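Local structure of glycoside hydrolase YxiA (Bacillus licheniformis, 3LV4) at residues A[70-75]-A[95-100]; A[101-106]-A[145-150]. The protein probably cleaves the alpha-1,5-linked L-arabinose backbone of arabinan, as a calcium-binding glycoside hydrolase of family 43. All coordinates share one frame; numbering follows the deposited sequence.

Interaction 1 (A[70-75]-A[95-100]); sequences WAESDT and ACRGDS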
loop_
_atom_site.group_PDB
_atom_site.type_symbol
_atom_site.label_atom_id
_atom_site.label_comp_id
_atom_site.label_asym_id
_atom_site.label_seq_id
_atom_site.Cartn_x
_atom_site.Cartn_y
_atom_site.Cartn_z
ATOM N N TRP A 70 -9.800 -0.703 -26.168
ATOM C CA TRP A 70 -10.438 0.428 -25.507
ATOM C C TRP A 70 -9.404 1.368 -24.910
ATOM O O TRP A 70 -9.482 2.593 -25.079
ATOM C CB TRP A 70 -11.396 -0.025 -24.396
ATOM C CG TRP A 70 -11.980 1.155 -23.674
ATOM C CD1 TRP A 70 -11.527 1.720 -22.508
ATOM C CD2 TRP A 70 -13.100 1.950 -24.092
ATOM N NE1 TRP A 70 -12.308 2.799 -22.173
ATOM C CE2 TRP A 70 -13.277 2.964 -23.126
ATOM C CE3 TRP A 70 -13.978 1.893 -25.181
ATOM C CZ2 TRP A 70 -14.299 3.916 -23.218
ATOM C CZ3 TRP A 70 -14.998 2.845 -25.269
ATOM C CH2 TRP A 70 -15.145 3.838 -24.293
ATOM N N ALA A 71 -8.439 0.790 -24.203
ATOM C CA ALA A 71 -7.431 1.584 -23.499
ATOM C C ALA A 71 -6.356 2.131 -24.439
ATOM O O ALA A 71 -5.621 3.044 -24.078
ATOM C CB ALA A 71 -6.790 0.763 -22.383
ATOM N N GLU A 72 -6.264 1.564 -25.641
ATOM C CA GLU A 72 -5.256 1.991 -26.611
ATOM C C GLU A 72 -3.862 1.871 -25.992
ATOM O O GLU A 72 -3.019 2.768 -26.083
ATOM C CB GLU A 72 -5.568 3.403 -27.129
ATOM C CG GLU A 72 -6.947 3.455 -27.754
ATOM C CD GLU A 72 -7.399 4.842 -28.156
ATOM O OE1 GLU A 72 -6.644 5.830 -27.989
ATOM O OE2 GLU A 72 -8.537 4.935 -28.652
ATOM N N SER A 73 -3.640 0.725 -25.363
ATOM C CA SER A 73 -2.389 0.431 -24.682
ATOM C C SER A 73 -1.972 -0.993 -25.017
ATOM O O SER A 73 -2.803 -1.814 -25.404
ATOM C CB SER A 73 -2.581 0.565 -23.168
ATOM O OG SER A 73 -1.435 0.105 -22.474
ATOM N N ASP A 74 -0.691 -1.296 -24.860
ATOM C CA ASP A 74 -0.231 -2.660 -25.068
ATOM C C ASP A 74 0.216 -3.289 -23.754
ATOM O O ASP A 74 0.913 -4.308 -23.742
ATOM C CB ASP A 74 0.895 -2.718 -26.105
ATOM C CG ASP A 74 2.164 -2.033 -25.635
ATOM O OD1 ASP A 74 2.143 -1.382 -24.569
ATOM O OD2 ASP A 74 3.192 -2.152 -26.339
ATOM N N THR A 75 -0.191 -2.690 -22.642
ATOM C CA THR A 75 0.127 -3.293 -21.352
ATOM C C THR A 75 -1.049 -3.241 -20.387
ATOM O O THR A 75 -2.093 -2.661 -20.697
ATOM C CB THR A 75 1.377 -2.657 -20.717
ATOM O OG1 THR A 75 1.918 -3.544 -19.734
ATOM C CG2 THR A 75 1.046 -1.323 -20.068
ATOM N N ALA A 95 -6.494 -1.878 -18.086
ATOM C CA ALA A 95 -5.508 -1.187 -18.900
ATOM C C ALA A 95 -5.916 0.274 -18.997
ATOM O O ALA A 95 -7.101 0.601 -18.891
ATOM C CB ALA A 95 -5.409 -1.806 -20.282
ATOM N N CYS A 96 -4.933 1.143 -19.185
ATOM C CA CYS A 96 -5.174 2.578 -19.272
ATOM C C CYS A 96 -4.257 3.195 -20.324
ATOM O O CYS A 96 -3.083 2.845 -20.412
ATOM C CB CYS A 96 -4.923 3.232 -17.908
ATOM S SG CYS A 96 -5.048 5.038 -17.917
ATOM N N ARG A 97 -4.797 4.106 -21.132
ATOM C CA ARG A 97 -4.004 4.743 -22.181
ATOM C C ARG A 97 -2.753 5.423 -21.636
ATOM O O ARG A 97 -1.724 5.471 -22.311
ATOM C CB ARG A 97 -4.840 5.744 -22.982
ATOM C CG ARG A 97 -4.157 6.179 -24.273
ATOM C CD ARG A 97 -5.134 6.849 -25.223
ATOM N NE ARG A 97 -5.803 7.984 -24.597
ATOM C CZ ARG A 97 -6.953 8.501 -25.018
ATOM N NH1 ARG A 97 -7.571 7.980 -26.074
ATOM N NH2 ARG A 97 -7.490 9.535 -24.383
ATOM N N GLY A 98 -2.851 5.961 -20.426
ATOM C CA GLY A 98 -1.697 6.518 -19.742
ATOM C C GLY A 98 -1.665 8.032 -19.677
ATOM O O GLY A 98 -1.138 8.601 -18.720
ATOM N N ASP A 99 -2.221 8.691 -20.690
ATOM C CA ASP A 99 -2.210 10.152 -20.747
ATOM C C ASP A 99 -3.548 10.738 -20.310
ATOM O O ASP A 99 -3.737 11.957 -20.307
ATOM C CB ASP A 99 -1.870 10.630 -22.159
ATOM C CG ASP A 99 -2.947 10.282 -23.170
ATOM O OD1 ASP A 99 -3.711 9.331 -22.926
ATOM O OD2 ASP A 99 -3.030 10.963 -24.210
ATOM N N SER A 100 -4.466 9.853 -19.938
ATOM C CA SER A 100 -5.835 10.216 -19.603
ATOM C C SER A 100 -6.488 8.960 -19.058
ATOM O O SER A 100 -5.954 7.868 -19.242
ATOM C CB SER A 100 -6.560 10.658 -20.863
ATOM O OG SER A 100 -6.452 9.647 -21.846
HETATM O O HOH W 1 -0.993 3.769 -24.438
HETATM O O HOH W 2 -0.437 2.203 -20.613
HETATM O O HOH W 3 -2.399 -0.135 -19.424
#

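Interaction 2 (A[101-106]-A[145-150]); sequences PRSALG and NVVDPH. With ACT (acetate ion), chain G.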
loop_
_atom_site.group_PDB
_atom_site.type_symbol
_atom_site.label_atom_id
_atom_site.label_comp_id
_atom_site.label_asym_id
_atom_site.label_seq_id
_atom_site.Cartn_x
_atom_site.Cartn_y
_atom_site.Cartn_z
ATOM N N PRO A 101 -7.646 9.101 -18.391
ATOM C CA PRO A 101 -8.287 7.941 -17.763
ATOM C C PRO A 101 -9.105 7.107 -18.750
ATOM O O PRO A 101 -10.236 6.727 -18.449
ATOM C CB PRO A 101 -9.209 8.577 -16.723
ATOM C CG PRO A 101 -9.564 9.903 -17.297
ATOM C CD PRO A 101 -8.361 10.358 -18.108
ATOM N N ARG A 102 -8.529 6.840 -19.920
ATOM C CA ARG A 102 -9.151 5.991 -20.917
ATOM C C ARG A 102 -8.825 4.559 -20.549
ATOM O O ARG A 102 -7.761 4.056 -20.906
ATOM C CB ARG A 102 -8.579 6.332 -22.294
ATOM C CG ARG A 102 -9.084 5.474 -23.438
ATOM C CD ARG A 102 -10.470 5.891 -23.847
ATOM N NE ARG A 102 -10.947 5.153 -25.013
ATOM C CZ ARG A 102 -12.031 5.494 -25.700
ATOM N NH1 ARG A 102 -12.731 6.564 -25.340
ATOM N NH2 ARG A 102 -12.407 4.774 -26.746
ATOM N N SER A 103 -9.734 3.906 -19.827
ATOM C CA SER A 103 -9.423 2.610 -19.230
ATOM C C SER A 103 -10.597 1.654 -19.257
ATOM O O SER A 103 -11.761 2.066 -19.335
ATOM C CB SER A 103 -8.960 2.785 -17.778
ATOM O OG SER A 103 -7.944 3.764 -17.679
ATOM N N ALA A 104 -10.273 0.370 -19.197
ATOM C CA ALA A 104 -11.271 -0.673 -19.027
ATOM C C ALA A 104 -10.846 -1.584 -17.886
ATOM O O ALA A 104 -9.654 -1.863 -17.714
ATOM C CB ALA A 104 -11.453 -1.476 -20.327
ATOM N N LEU A 105 -11.827 -2.031 -17.105
ATOM C CA LEU A 105 -11.590 -2.931 -15.989
ATOM C C LEU A 105 -12.436 -4.182 -16.210
ATOM O O LEU A 105 -13.649 -4.094 -16.428
ATOM C CB LEU A 105 -11.987 -2.240 -14.672
ATOM C CG LEU A 105 -11.947 -3.041 -13.364
ATOM C CD1 LEU A 105 -10.526 -3.298 -12.925
ATOM C CD2 LEU A 105 -12.701 -2.275 -12.278
ATOM N N GLY A 106 -11.802 -5.348 -16.170
ATOM C CA GLY A 106 -12.514 -6.584 -16.438
ATOM C C GLY A 106 -12.157 -7.699 -15.484
ATOM O O GLY A 106 -11.326 -7.519 -14.588
ATOM N N ASN A 145 -10.942 6.756 -12.633
ATOM C CA ASN A 145 -10.217 6.011 -13.651
ATOM C C ASN A 145 -10.350 4.562 -13.198
ATOM O O ASN A 145 -10.009 4.252 -12.061
ATOM C CB ASN A 145 -8.741 6.432 -13.649
ATOM C CG ASN A 145 -7.948 5.823 -14.797
ATOM O OD1 ASN A 145 -6.709 5.911 -14.841
ATOM N ND2 ASN A 145 -8.651 5.213 -15.735
ATOM N N VAL A 146 -10.869 3.684 -14.056
ATOM C CA VAL A 146 -11.231 2.330 -13.622
ATOM C C VAL A 146 -10.040 1.368 -13.580
ATOM O O VAL A 146 -9.965 0.393 -14.339
ATOM C CB VAL A 146 -12.420 1.752 -14.440
ATOM C CG1 VAL A 146 -13.639 2.649 -14.270
ATOM C CG2 VAL A 146 -12.065 1.615 -15.933
ATOM N N VAL A 147 -9.124 1.647 -12.656
ATOM C CA VAL A 147 -7.908 0.868 -12.512
ATOM C C VAL A 147 -7.658 0.582 -11.025
ATOM O O VAL A 147 -8.433 1.010 -10.163
ATOM C CB VAL A 147 -6.693 1.622 -13.113
ATOM C CG1 VAL A 147 -6.910 1.880 -14.601
ATOM C CG2 VAL A 147 -6.443 2.953 -12.364
ATOM N N ASP A 148 -6.593 -0.158 -10.729
ATOM C CA ASP A 148 -6.153 -0.375 -9.348
ATOM C C ASP A 148 -7.201 -0.983 -8.407
ATOM O O ASP A 148 -7.411 -0.469 -7.314
ATOM C CB ASP A 148 -5.650 0.941 -8.730
ATOM C CG ASP A 148 -4.379 1.451 -9.374
ATOM O OD1 ASP A 148 -3.921 0.855 -10.379
ATOM O OD2 ASP A 148 -3.838 2.463 -8.864
ATOM N N PRO A 149 -7.832 -2.100 -8.804
ATOM C CA PRO A 149 -8.804 -2.731 -7.906
ATOM C C PRO A 149 -8.175 -3.514 -6.748
ATOM O O PRO A 149 -7.049 -4.012 -6.845
ATOM C CB PRO A 149 -9.513 -3.721 -8.830
ATOM C CG PRO A 149 -8.407 -4.127 -9.797
ATOM C CD PRO A 149 -7.729 -2.813 -10.093
ATOM N N HIS A 150 -8.925 -3.602 -5.655
ATOM C CA HIS A 150 -8.701 -4.601 -4.621
ATOM C C HIS A 150 -10.051 -5.201 -4.256
ATOM O O HIS A 150 -10.934 -4.502 -3.755
ATOM C CB HIS A 150 -8.065 -4.000 -3.371
ATOM C CG HIS A 150 -7.957 -4.979 -2.245
ATOM N ND1 HIS A 150 -8.029 -4.608 -0.920
ATOM C CD2 HIS A 150 -7.813 -6.324 -2.259
ATOM C CE1 HIS A 150 -7.910 -5.687 -0.163
ATOM N NE2 HIS A 150 -7.782 -6.741 -0.950
HETATM C C ACT G . -15.836 6.497 -26.968
HETATM O O ACT G . -15.040 5.751 -27.587
HETATM O OXT ACT G . -15.323 7.474 -26.387
HETATM C CH3 ACT G . -17.311 6.217 -26.911
#

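Interaction 1 (A[70-75]-A[95-100])
E72 turns CG away from its own carbonyl carbon and beside its backbone N (chi1 -58°), then runs extended; R97 sets CG anti to its backbone N and bends only at chi3 (56°). The two side chains therefore run alongside each other in the same direction, and their tips form a salt bridge. This joins the residues just after helix 65-71 and just after strand 89-96, in the antiparallel blade 80-126 of the five-bladed beta-propeller known for family 43. R97 NH1 gives a nearly straight hydrogen bond to E72 OE1 at 3.0 Å; the acceptor lies in the guanidinium plane, while the N-H comes at OE1 from above the carboxylate plane. R97 is gripped on its own side too: NE donates to the syn lone pair of D99 OD1 at 3.0 Å, and NH2 to S100 OG at 2.7 Å. Three held nitrogens should leave the guanidinium little freedom to rotate, and its charge is probably balanced by both E72 and D99.

Behind this network A71 CB packs 3.6 Å from A95 CB, and the carbonyl A71 O comes to 3.0 Å from R97 CA. E72 has positive phi, so the chain leaves the helix here and swings into 73-75. There S73 makes an ST turn, its OG accepting from T75 N at 3.1 Å. Waters fill in the polar side: one joins E72 O to R97 O, another S73 OG to C96 O. A third water donates to T75 O and accepts from C96 N, each at 2.8 Å.

Interaction 2 (A[101-106]-A[145-150])
S103 and N145 make the one direct hydrogen bond of this contact. N145 ND2 points at S103 OG with the hydroxyl in the amide plane; the modelled separation of 2.5 Å is so short that its exact value is doubtful. N145 CG stands anti to the backbone N (chi1 -173°), which carries the amide across to strand 103-110, and ND2 is also bonded to S126 OG. P101 covers a face of the same amide, its CB 3.6 Å from N145 ND2. An alanine in place of N145 would probably leave S103 OG and S126 OG without this shared amide partner and open a gap against the P101 ring.

Apolar contacts take over further along. V146 turns CG2 to the backbone of strand 103-110, 3.4 Å from S103 O, while L105 CB packs 4.0 Å from V146 CB. L105 CD1 passes P149 CG at 3.9 Å, the two side chains running opposite ways.

Residues 145-149 are the last part of the connection from strand 118-126 of one propeller blade to strand 150-153 of the next. An inverse gamma turn centred on V146 is closed by V147 N donating to N145 O. The carbonyl at its centre is buried against the strand: V146 O has no hydrogen-bonding partner in the model, and L105 CB lies 3.3 Å from it.

R102, its CB pointing away from the loop, deals with other partners. Bent at chi2 (77°), it reaches W70 for a cation-pi contact and takes an acetate, probably from the crystallisation liquor, at its edge: NH1 hydrogen-bonds OXT and NH2 hydrogen-bonds O, both at 2.9 Å.

Interactions 1 and 2 have centres 10 Å apart and share one blade, since strands 89-96 and 103-110 are neighbours in its sheet. R97 N lies 3.0 Å from R102 O, a probable hydrogen bond across the turn that joins them, and R102 NE probably bonds W70 O, tying the helix end to the second contact. C96 packs on S103, so the strand of interaction 1 backs the hydroxyl used in interaction 2. The loop 145-150 then leads inward: it carries D148, predicted to tune the acid E201, and the side chain of V147 is about 6 Å from that of E201. The side chain of P149 is about 6 Å from a bound calcium ion.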